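Local atomic coordinates of LP04448p (Drosophila melanogaster, PDB entry 4QMH), a protein that probably binds tubulin through an array of TOG domains, of which this is the fourth, and so drives microtubule polymerization. Residues Phe103-Arg115 with Ala143-Leu155. Residues are numbered along the deposited sequence; the frame is centred on the assembly and turned at random.
Sequences FLHALGDNKSFVR and ALKGGSPALKTEL
Arg115 and Glu154 carry the one direct polar bond between 103-115 and 143-155, a salt bridge in which Arg115 NE donates to Glu154 OE2 over 3.0 Å. The bond is bent, 143° at the hydrogen, and reaches OE2 from above the carboxylate plane. Water 2 closes the same pair, accepting from Arg115 NH2 and donating to Glu154 OE2. Beside it, the two backbones come closest at Gly108 and Leu151; Gly108 CA lies 3.7 Å from Leu151 CB and 3.6 Å from Ser148 OG. Water 1 spans this point, donating to Gly108 O and hydrogen-bonding Ser148 OG, which also caps helix 149-162 by accepting from Leu151 N. With its CG anti to the backbone N (chi1 -180°), Leu151 brings CD1 to 3.3 Å from Leu104 O. Deeper in, Leu104 CD2 packs on Leu155 CD1 at 3.8 Å and its CD1 against Ala143 CB, while Leu107 CD2 crosses the aliphatic part of Glu154 at its CB and Leu107 also touches Leu119 of helix 112-129.

In the second shell, Arg115 NH1 donates to Asp109 O at 2.9 Å, in the guanidinium plane, and Asp109 OD1 takes both N and NZ of Lys111, the former closing an Asx turn. An alanine in place of Arg115 would probably leave the Glu154 carboxylate without its charge partner and Asp109 O without this donor. The contact thus joins helices 96-106 and 112-129 of the TOG domain to helices 139-145 and 149-162 through a leucine-rich interior. At its partly exposed border the charged pair links helix 112-129 to helix 149-162, and the same guanidinium holds the loop between helices 96-106 and 112-129 at Asp109 O; gripped through NH1, NE and, by way of water 2, NH2, it is fixed in its rotation.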
ATOM      1  N   PHE A 103      -4.274   3.797   0.260  1.00  6.26           N
ATOM      2  CA  PHE A 103      -4.110   2.878   1.378  1.00  5.38           C
ATOM      3  C   PHE A 103      -2.873   3.247   2.188  1.00  7.82           C
ATOM      4  O   PHE A 103      -2.897   3.266   3.420  1.00  7.01           O
ATOM      5  CB  PHE A 103      -3.926   1.433   0.896  1.00  5.02           C
ATOM      6  CG  PHE A 103      -5.074   0.880   0.109  1.00  6.00           C
ATOM      7  CD1 PHE A 103      -6.335   1.454   0.147  1.00  8.79           C
ATOM      8  CD2 PHE A 103      -4.871  -0.240  -0.680  1.00  7.35           C
ATOM      9  CE1 PHE A 103      -7.376   0.914  -0.592  1.00  9.18           C
ATOM     10  CE2 PHE A 103      -5.911  -0.797  -1.422  1.00 10.78           C
ATOM     11  CZ  PHE A 103      -7.168  -0.210  -1.380  1.00  6.38           C
ATOM     12  N   LEU A 104      -1.778   3.529   1.491  1.00  7.99           N
ATOM     13  CA  LEU A 104      -0.538   3.843   2.180  1.00 11.94           C
ATOM     14  C   LEU A 104      -0.714   5.115   2.984  1.00 11.15           C
ATOM     15  O   LEU A 104      -0.216   5.238   4.102  1.00 11.00           O
ATOM     16  CB  LEU A 104       0.609   4.012   1.183  1.00  7.06           C
ATOM     17  CG  LEU A 104       1.142   2.748   0.502  1.00  9.27           C
ATOM     18  CD1 LEU A 104       2.170   3.135  -0.554  1.00 10.52           C
ATOM     19  CD2 LEU A 104       1.722   1.775   1.535  1.00 14.43           C
ATOM     20  N   HIS A 105      -1.409   6.083   2.405  1.00  8.08           N
ATOM     21  CA  HIS A 105      -1.573   7.339   3.088  1.00  8.01           C
ATOM     22  C   HIS A 105      -2.385   7.170   4.375  1.00  9.72           C
ATOM     23  O   HIS A 105      -2.103   7.822   5.382  1.00 13.32           O
ATOM     24  CB  HIS A 105      -2.212   8.375   2.177  1.00  9.28           C
ATOM     25  CG  HIS A 105      -2.142   9.755   2.731  1.00 12.58           C
ATOM     26  ND1 HIS A 105      -0.969  10.479   2.777  1.00 15.41           N
ATOM     27  CD2 HIS A 105      -3.090  10.528   3.307  1.00 13.69           C
ATOM     28  CE1 HIS A 105      -1.208  11.651   3.339  1.00 11.98           C
ATOM     29  NE2 HIS A 105      -2.484  11.703   3.673  1.00 16.42           N
ATOM     30  N   ALA A 106      -3.370   6.272   4.354  1.00  8.77           N
ATOM     31  CA  ALA A 106      -4.189   6.034   5.538  1.00  6.46           C
ATOM     32  C   ALA A 106      -3.409   5.320   6.641  1.00  6.41           C
ATOM     33  O   ALA A 106      -3.841   5.306   7.793  1.00  8.21           O
ATOM     34  CB  ALA A 106      -5.447   5.222   5.170  1.00  8.26           C
ATOM     35  N   LEU A 107      -2.284   4.697   6.288  1.00  7.33           N
ATOM     36  CA  LEU A 107      -1.415   4.081   7.302  1.00  9.77           C
ATOM     37  C   LEU A 107      -0.848   5.108   8.263  1.00 12.77           C
ATOM     38  O   LEU A 107      -0.312   4.752   9.308  1.00 14.34           O
ATOM     39  CB  LEU A 107      -0.237   3.348   6.653  1.00 14.51           C
ATOM     40  CG  LEU A 107      -0.511   2.031   5.947  1.00 12.44           C
ATOM     41  CD1 LEU A 107       0.808   1.504   5.369  1.00  8.01           C
ATOM     42  CD2 LEU A 107      -1.116   1.008   6.892  1.00 13.42           C
ATOM     43  N   GLY A 108      -0.927   6.378   7.889  1.00  9.37           N
ATOM     44  CA  GLY A 108      -0.419   7.453   8.729  1.00 10.25           C
ATOM     45  C   GLY A 108      -1.458   8.030   9.670  1.00 12.34           C
ATOM     46  O   GLY A 108      -1.182   8.988  10.404  1.00 15.67           O
ATOM     47  N   ASP A 109      -2.653   7.458   9.652  1.00  8.74           N
ATOM     48  CA  ASP A 109      -3.772   8.002  10.413  1.00  8.39           C
ATOM     49  C   ASP A 109      -3.469   7.972  11.911  1.00 14.55           C
ATOM     50  O   ASP A 109      -2.781   7.072  12.387  1.00 16.20           O
ATOM     51  CB  ASP A 109      -5.050   7.210  10.133  1.00 12.65           C
ATOM     52  CG  ASP A 109      -6.304   7.952  10.570  1.00 16.80           C
ATOM     53  OD1 ASP A 109      -6.634   7.925  11.777  1.00 19.32           O
ATOM     54  OD2 ASP A 109      -6.959   8.568   9.703  1.00 15.91           O
ATOM     55  N   ASN A 110      -3.979   8.970  12.637  1.00 19.54           N
ATOM     56  CA  ASN A 110      -3.856   9.056  14.092  1.00 22.82           C
ATOM     57  C   ASN A 110      -4.577   7.950  14.849  1.00 20.28           C
ATOM     58  O   ASN A 110      -4.248   7.664  15.996  1.00 20.68           O
ATOM     59  CB  ASN A 110      -4.420  10.387  14.598  1.00 24.92           C
ATOM     60  CG  ASN A 110      -3.586  11.568  14.191  1.00 36.32           C
ATOM     61  OD1 ASN A 110      -2.374  11.455  14.001  1.00 42.87           O
ATOM     62  ND2 ASN A 110      -4.231  12.721  14.060  1.00 35.85           N
ATOM     63  N   LYS A 111      -5.581   7.355  14.215  1.00 18.18           N
ATOM     64  CA  LYS A 111      -6.421   6.361  14.873  1.00 16.25           C
ATOM     65  C   LYS A 111      -6.068   4.947  14.394  1.00 19.85           C
ATOM     66  O   LYS A 111      -6.084   4.671  13.190  1.00 15.53           O
ATOM     67  CB  LYS A 111      -7.893   6.669  14.591  1.00 19.78           C
ATOM     68  CG  LYS A 111      -8.343   8.021  15.152  1.00 23.09           C
ATOM     69  CD  LYS A 111      -9.690   8.439  14.591  1.00 25.67           C
ATOM     70  CE  LYS A 111      -9.593   8.725  13.104  1.00 33.65           C
ATOM     71  NZ  LYS A 111      -8.442   9.627  12.798  1.00 36.15           N
ATOM     72  N   SER A 112      -5.764   4.059  15.340  1.00 14.73           N
ATOM     73  CA  SER A 112      -5.284   2.711  15.036  1.00 16.68           C
ATOM     74  C   SER A 112      -6.260   1.880  14.206  1.00 19.25           C
ATOM     75  O   SER A 112      -5.839   1.055  13.403  1.00 15.55           O
ATOM     76  CB  SER A 112      -4.954   1.955  16.326  1.00 24.32           C
ATOM     77  OG  SER A 112      -6.136   1.670  17.053  1.00 18.56           O
ATOM     78  N   PHE A 113      -7.561   2.072  14.407  1.00 13.31           N
ATOM     79  CA  PHE A 113      -8.523   1.296  13.638  1.00 14.23           C
ATOM     80  C   PHE A 113      -8.502   1.684  12.160  1.00 14.89           C
ATOM     81  O   PHE A 113      -8.795   0.855  11.303  1.00 18.14           O
ATOM     82  CB  PHE A 113      -9.943   1.383  14.240  1.00 13.18           C
ATOM     83  CG  PHE A 113     -10.696   2.642  13.885  1.00 11.66           C
ATOM     84  CD1 PHE A 113     -11.560   2.668  12.793  1.00 15.44           C
ATOM     85  CD2 PHE A 113     -10.574   3.781  14.659  1.00 12.17           C
ATOM     86  CE1 PHE A 113     -12.273   3.823  12.476  1.00 18.57           C
ATOM     87  CE2 PHE A 113     -11.277   4.929  14.354  1.00 14.33           C
ATOM     88  CZ  PHE A 113     -12.128   4.952  13.258  1.00 19.17           C
ATOM     89  N   VAL A 114      -8.151   2.934  11.858  1.00 12.89           N
ATOM     90  CA  VAL A 114      -8.046   3.363  10.468  1.00 10.27           C
ATOM     91  C   VAL A 114      -6.781   2.766   9.870  1.00 11.22           C
ATOM     92  O   VAL A 114      -6.790   2.260   8.745  1.00 12.30           O
ATOM     93  CB  VAL A 114      -8.025   4.904  10.322  1.00 14.26           C
ATOM     94  CG1 VAL A 114      -7.896   5.305   8.854  1.00 12.43           C
ATOM     95  CG2 VAL A 114      -9.302   5.504  10.929  1.00 11.76           C
ATOM     96  N   ARG A 115      -5.690   2.805  10.625  1.00  8.92           N
ATOM     97  CA  ARG A 115      -4.455   2.194  10.118  1.00 10.61           C
ATOM     98  C   ARG A 115      -4.669   0.697   9.861  1.00 14.10           C
ATOM     99  O   ARG A 115      -4.131   0.143   8.908  1.00 14.10           O
ATOM    100  CB  ARG A 115      -3.282   2.416  11.073  1.00 10.00           C
ATOM    101  CG  ARG A 115      -2.961   3.883  11.308  1.00 10.43           C
ATOM    102  CD  ARG A 115      -1.599   4.070  11.980  1.00 13.41           C
ATOM    103  NE  ARG A 115      -1.523   3.386  13.275  1.00 17.91           N
ATOM    104  CZ  ARG A 115      -1.779   3.971  14.446  1.00 20.91           C
ATOM    105  NH1 ARG A 115      -2.126   5.247  14.485  1.00 18.41           N
ATOM    106  NH2 ARG A 115      -1.684   3.278  15.579  1.00 19.27           N
ATOM    107  N   ALA A 143       5.763   7.247  -0.125  1.00  8.81           N
ATOM    108  CA  ALA A 143       5.078   7.315   1.170  1.00  7.00           C
ATOM    109  C   ALA A 143       6.085   7.449   2.310  1.00  9.72           C
ATOM    110  O   ALA A 143       5.857   8.171   3.272  1.00 11.42           O
ATOM    111  CB  ALA A 143       4.183   6.091   1.377  1.00  6.82           C
ATOM    112  N   LEU A 144       7.210   6.748   2.203  1.00 10.38           N
ATOM    113  CA  LEU A 144       8.226   6.801   3.251  1.00  8.78           C
ATOM    114  C   LEU A 144       8.860   8.191   3.309  1.00 15.44           C
ATOM    115  O   LEU A 144       9.117   8.730   4.391  1.00 15.74           O
ATOM    116  CB  LEU A 144       9.302   5.737   3.002  1.00  9.32           C
ATOM    117  CG  LEU A 144       8.873   4.280   3.220  1.00  9.79           C
ATOM    118  CD1 LEU A 144       9.927   3.334   2.612  1.00 10.79           C
ATOM    119  CD2 LEU A 144       8.658   3.967   4.708  1.00 10.93           C
ATOM    120  N   LYS A 145       9.101   8.753   2.131  1.00 14.12           N
ATOM    121  CA  LYS A 145       9.814  10.018   1.971  1.00 19.86           C
ATOM    122  C   LYS A 145       9.259  11.129   2.859  1.00 28.23           C
ATOM    123  O   LYS A 145       9.940  11.608   3.769  1.00 33.97           O
ATOM    124  CB  LYS A 145       9.774  10.439   0.495  1.00 25.13           C
ATOM    125  CG  LYS A 145      10.454  11.755   0.175  1.00 36.68           C
ATOM    126  CD  LYS A 145      10.376  12.029  -1.324  1.00 47.34           C
ATOM    127  CE  LYS A 145      11.273  13.187  -1.734  1.00 50.17           C
ATOM    128  NZ  LYS A 145      10.905  14.466  -1.063  1.00 48.40           N
ATOM    129  N   GLY A 146       8.028  11.549   2.603  1.00 23.64           N
ATOM    130  CA  GLY A 146       7.487  12.651   3.377  1.00 32.66           C
ATOM    131  C   GLY A 146       6.689  12.170   4.571  1.00 27.19           C
ATOM    132  O   GLY A 146       5.914  12.922   5.160  1.00 21.91           O
ATOM    133  N   GLY A 147       6.894  10.914   4.947  1.00 19.30           N
ATOM    134  CA  GLY A 147       5.947  10.236   5.807  1.00 13.84           C
ATOM    135  C   GLY A 147       5.896  10.670   7.255  1.00 15.62           C
ATOM    136  O   GLY A 147       6.917  11.009   7.854  1.00 15.04           O
ATOM    137  N   SER A 148       4.694  10.636   7.814  1.00 14.01           N
ATOM    138  CA  SER A 148       4.490  10.843   9.237  1.00 15.01           C
ATOM    139  C   SER A 148       5.113   9.692  10.019  1.00 15.14           C
ATOM    140  O   SER A 148       5.345   8.611   9.472  1.00 12.03           O
ATOM    141  CB  SER A 148       2.996  10.926   9.545  1.00 18.40           C
ATOM    142  OG  SER A 148       2.391   9.652   9.435  1.00 16.29           O
ATOM    143  N   PRO A 149       5.405   9.917  11.302  1.00 16.73           N
ATOM    144  CA  PRO A 149       5.953   8.839  12.133  1.00  8.75           C
ATOM    145  C   PRO A 149       5.059   7.596  12.157  1.00 10.35           C
ATOM    146  O   PRO A 149       5.576   6.481  12.097  1.00 10.51           O
ATOM    147  CB  PRO A 149       6.037   9.489  13.520  1.00 12.42           C
ATOM    148  CG  PRO A 149       6.240  10.935  13.224  1.00 14.47           C
ATOM    149  CD  PRO A 149       5.392  11.210  12.013  1.00 17.06           C
ATOM    150  N   ALA A 150       3.742   7.777  12.247  1.00 10.88           N
ATOM    151  CA  ALA A 150       2.833   6.632  12.243  1.00 10.95           C
ATOM    152  C   ALA A 150       2.955   5.846  10.941  1.00 11.83           C
ATOM    153  O   ALA A 150       3.028   4.618  10.950  1.00 13.17           O
ATOM    154  CB  ALA A 150       1.390   7.078  12.461  1.00 15.97           C
ATOM    155  N   LEU A 151       2.983   6.557   9.817  1.00 10.90           N
ATOM    156  CA  LEU A 151       3.092   5.886   8.524  1.00  8.97           C
ATOM    157  C   LEU A 151       4.407   5.122   8.420  1.00  8.87           C
ATOM    158  O   LEU A 151       4.423   3.946   8.025  1.00  9.70           O
ATOM    159  CB  LEU A 151       2.940   6.887   7.373  1.00 10.20           C
ATOM    160  CG  LEU A 151       3.034   6.310   5.958  1.00 13.28           C
ATOM    161  CD1 LEU A 151       2.284   7.200   4.949  1.00 12.77           C
ATOM    162  CD2 LEU A 151       4.507   6.140   5.553  1.00 15.71           C
ATOM    163  N   LYS A 152       5.508   5.761   8.793  1.00 10.58           N
ATOM    164  CA  LYS A 152       6.800   5.089   8.727  1.00 10.19           C
ATOM    165  C   LYS A 152       6.815   3.849   9.622  1.00 11.44           C
ATOM    166  O   LYS A 152       7.335   2.806   9.233  1.00 10.48           O
ATOM    167  CB  LYS A 152       7.954   6.051   9.053  1.00  8.24           C
ATOM    168  CG  LYS A 152       8.110   7.161   8.008  1.00  8.57           C
ATOM    169  CD  LYS A 152       9.223   8.151   8.334  1.00 11.09           C
ATOM    170  CE  LYS A 152       9.159   8.658   9.757  1.00 26.38           C
ATOM    171  NZ  LYS A 152      10.250   9.653   9.998  1.00 27.84           N
ATOM    172  N   THR A 153       6.245   3.960  10.816  1.00 10.18           N
ATOM    173  CA  THR A 153       6.158   2.814  11.717  1.00 10.09           C
ATOM    174  C   THR A 153       5.410   1.649  11.076  1.00  8.10           C
ATOM    175  O   THR A 153       5.913   0.525  11.036  1.00  9.59           O
ATOM    176  CB  THR A 153       5.485   3.199  13.040  1.00 11.59           C
ATOM    177  OG1 THR A 153       6.238   4.252  13.655  1.00 13.19           O
ATOM    178  CG2 THR A 153       5.428   1.987  13.986  1.00 12.29           C
ATOM    179  N   GLU A 154       4.214   1.916  10.553  1.00 10.95           N
ATOM    180  CA  GLU A 154       3.399   0.852   9.961  1.00 10.56           C
ATOM    181  C   GLU A 154       4.051   0.285   8.713  1.00  9.95           C
ATOM    182  O   GLU A 154       4.036  -0.923   8.495  1.00  9.82           O
ATOM    183  CB  GLU A 154       2.002   1.350   9.590  1.00 14.13           C
ATOM    184  CG  GLU A 154       1.158   1.826  10.736  1.00 13.75           C
ATOM    185  CD  GLU A 154       0.709   0.721  11.669  1.00 19.42           C
ATOM    186  OE1 GLU A 154       0.718  -0.463  11.275  1.00 19.96           O
ATOM    187  OE2 GLU A 154       0.342   1.049  12.813  1.00 19.71           O
ATOM    188  N   LEU A 155       4.617   1.165   7.893  1.00  8.31           N
ATOM    189  CA  LEU A 155       5.110   0.737   6.586  1.00  9.61           C
ATOM    190  C   LEU A 155       6.395  -0.082   6.690  1.00  9.67           C
ATOM    191  O   LEU A 155       6.547  -1.098   6.009  1.00  8.00           O
ATOM    192  CB  LEU A 155       5.269   1.940   5.650  1.00  8.99           C
ATOM    193  CG  LEU A 155       5.511   1.628   4.177  1.00 10.80           C
ATOM    194  CD1 LEU A 155       4.604   0.493   3.674  1.00  8.00           C
ATOM    195  CD2 LEU A 155       5.324   2.893   3.352  1.00  7.02           C
TER
HETATM  196  O   HOH W   1      -0.027  11.231   9.556  1.00 26.46           O
HETATM  197  O   HOH W   2      -1.220   0.504  14.779  1.00 30.27           O